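Local structure of beta-fructofuranosidase (Bifidobacterium adolescentis, 6NOB) at residues Asn133-Phe138 with Gln439-Asp444. The protein probably hydrolyses beta-fructofuranosides such as sucrose, as a family 32 glycoside hydrolase with beta-fructofuranosidase activity. Residues are numbered along the deposited sequence; the frame is centred on the assembly and turned at random.
Sequences NGLCQF and QSFADD
L135 and Q137 on strand 127-138 meet Q439, F441 and D444 through side chains and two waters. The two strand segments run nearly parallel, 17° apart, their axes 6.2 Å apart at closest.

Two hydrogen bonds join side-chain amides to backbone. Q439 has CG anti to its backbone N (chi1 -172°) and is extended beyond, and its OE1 accepts from L135 N at 3.2 Å. The bond is nearly straight at nitrogen. At the other end Q137 OE1 takes D444 N at 2.7 Å, with the donor nearly in line with the amide C=O. D444 OD2 lies 2.9 Å from the same OE1; both are acceptors, so this pair probably adds some repulsion. An alanine at Q137 would probably leave D444 N without this acceptor and open a gap beside the D444 carboxylate.

One water lies between L135 O and Q439 OE1, another between Q137 N and A442 O.

The F441 ring packs in the middle, with its CD1 3.6 Å from L135 CB. C136 N sits 4.0 Å above one face of the ring, toward its rim. The L135 side chain passes alongside that of Q439, pointing the opposite way, with CD1 against the Q439 backbone carbonyl.

Q439 NE2 is hydrogen-bonded to G197 O. The two strands do not pair directly; they fit the innermost strands of neighbouring blades in the five-bladed GH32 beta-propeller. F441 and Q439 bond through their backbones to strand 448-454, while N133 and C136 bond to strand 141-149. L135 packs on both of those strands, through F451 and L144.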
loop_
_atom_site.group_PDB
_atom_site.type_symbol
_atom_site.label_atom_id
_atom_site.label_comp_id
_atom_site.label_asym_id
_atom_site.label_seq_id
_atom_site.Cartn_x
_atom_site.Cartn_y
_atom_site.Cartn_z
ATOM N N ASN A 133 4.082 -4.356 1.787
ATOM C CA ASN A 133 4.319 -5.612 2.484
ATOM C C ASN A 133 5.636 -5.563 3.248
ATOM O O ASN A 133 6.529 -4.767 2.947
ATOM C CB ASN A 133 4.355 -6.808 1.518
ATOM C CG ASN A 133 3.098 -6.927 0.675
ATOM O OD1 ASN A 133 3.154 -7.354 -0.479
ATOM N ND2 ASN A 133 1.959 -6.561 1.249
ATOM N N GLY A 134 5.732 -6.433 4.248
ATOM C CA GLY A 134 7.011 -6.703 4.900
ATOM C C GLY A 134 7.674 -5.490 5.512
ATOM O O GLY A 134 8.904 -5.367 5.467
ATOM N N LEU A 135 6.883 -4.591 6.088
ATOM C CA LEU A 135 7.434 -3.368 6.656
ATOM C C LEU A 135 8.247 -3.676 7.906
ATOM O O LEU A 135 7.783 -4.384 8.805
ATOM C CB LEU A 135 6.309 -2.386 6.979
ATOM C CG LEU A 135 5.496 -1.971 5.754
ATOM C CD1 LEU A 135 4.348 -1.067 6.147
ATOM C CD2 LEU A 135 6.396 -1.288 4.739
ATOM N N CYS A 136 9.466 -3.145 7.957
ATOM C CA CYS A 136 10.348 -3.347 9.098
ATOM C C CYS A 136 11.538 -2.410 8.984
ATOM O O CYS A 136 11.815 -1.852 7.917
ATOM C CB CYS A 136 10.813 -4.807 9.198
ATOM S SG CYS A 136 11.826 -5.397 7.833
ATOM N N GLN A 137 12.210 -2.210 10.113
ATOM C CA GLN A 137 13.551 -1.647 10.140
ATOM C C GLN A 137 14.517 -2.805 10.335
ATOM O O GLN A 137 14.369 -3.581 11.284
ATOM C CB GLN A 137 13.711 -0.611 11.253
ATOM C CG GLN A 137 15.015 0.166 11.168
ATOM C CD GLN A 137 15.015 1.424 12.015
ATOM O OE1 GLN A 137 14.305 1.512 13.018
ATOM N NE2 GLN A 137 15.819 2.405 11.617
ATOM N N PHE A 138 15.481 -2.940 9.430
ATOM C CA PHE A 138 16.394 -4.076 9.442
ATOM C C PHE A 138 17.811 -3.583 9.201
ATOM O O PHE A 138 18.102 -3.033 8.136
ATOM C CB PHE A 138 15.993 -5.109 8.383
ATOM C CG PHE A 138 16.909 -6.290 8.316
ATOM C CD1 PHE A 138 17.006 -7.169 9.383
ATOM C CD2 PHE A 138 17.670 -6.526 7.185
ATOM C CE1 PHE A 138 17.852 -8.260 9.324
ATOM C CE2 PHE A 138 18.518 -7.616 7.119
ATOM C CZ PHE A 138 18.607 -8.485 8.188
ATOM N N GLN A 439 -0.525 -1.249 6.328
ATOM C CA GLN A 439 0.280 -2.104 7.186
ATOM C C GLN A 439 1.198 -1.218 8.010
ATOM O O GLN A 439 1.671 -0.186 7.528
ATOM C CB GLN A 439 1.098 -3.129 6.389
ATOM C CG GLN A 439 1.794 -4.151 7.282
ATOM C CD GLN A 439 2.519 -5.228 6.504
ATOM O OE1 GLN A 439 3.750 -5.297 6.508
ATOM N NE2 GLN A 439 1.755 -6.089 5.839
ATOM N N SER A 440 1.437 -1.615 9.252
ATOM C CA SER A 440 2.227 -0.821 10.176
ATOM C C SER A 440 3.418 -1.624 10.682
ATOM O O SER A 440 3.488 -2.843 10.520
ATOM C CB SER A 440 1.366 -0.345 11.350
ATOM O OG SER A 440 1.470 -1.236 12.446
ATOM N N PHE A 441 4.366 -0.920 11.298
ATOM C CA PHE A 441 5.506 -1.558 11.941
ATOM C C PHE A 441 6.031 -0.636 13.031
ATOM O O PHE A 441 5.687 0.547 13.096
ATOM C CB PHE A 441 6.607 -1.905 10.928
ATOM C CG PHE A 441 7.399 -0.720 10.449
ATOM C CD1 PHE A 441 6.892 0.133 9.478
ATOM C CD2 PHE A 441 8.661 -0.465 10.965
ATOM C CE1 PHE A 441 7.629 1.223 9.036
ATOM C CE2 PHE A 441 9.402 0.620 10.533
ATOM C CZ PHE A 441 8.887 1.465 9.566
ATOM N N ALA A 442 6.865 -1.201 13.899
ATOM C CA ALA A 442 7.524 -0.463 14.968
ATOM C C ALA A 442 9.011 -0.384 14.658
ATOM O O ALA A 442 9.687 -1.416 14.589
ATOM C CB ALA A 442 7.293 -1.133 16.322
ATOM N N ASP A 443 9.520 0.834 14.475
ATOM C CA ASP A 443 10.939 1.003 14.200
ATOM C C ASP A 443 11.751 0.756 15.475
ATOM O O ASP A 443 11.212 0.425 16.537
ATOM C CB ASP A 443 11.207 2.382 13.585
ATOM C CG ASP A 443 11.055 3.538 14.577
ATOM O OD1 ASP A 443 10.678 3.319 15.748
ATOM O OD2 ASP A 443 11.323 4.691 14.168
ATOM N N ASP A 444 13.070 0.926 15.373
ATOM C CA ASP A 444 13.945 0.572 16.487
ATOM C C ASP A 444 13.703 1.433 17.720
ATOM O O ASP A 444 14.071 1.026 18.828
ATOM C CB ASP A 444 15.410 0.672 16.060
ATOM C CG ASP A 444 15.832 -0.474 15.158
ATOM O OD1 ASP A 444 15.570 -1.642 15.512
ATOM O OD2 ASP A 444 16.427 -0.203 14.095
HETATM O O HOH W 1 5.389 -5.927 8.803
HETATM O O HOH W 2 11.167 -3.328 12.619
#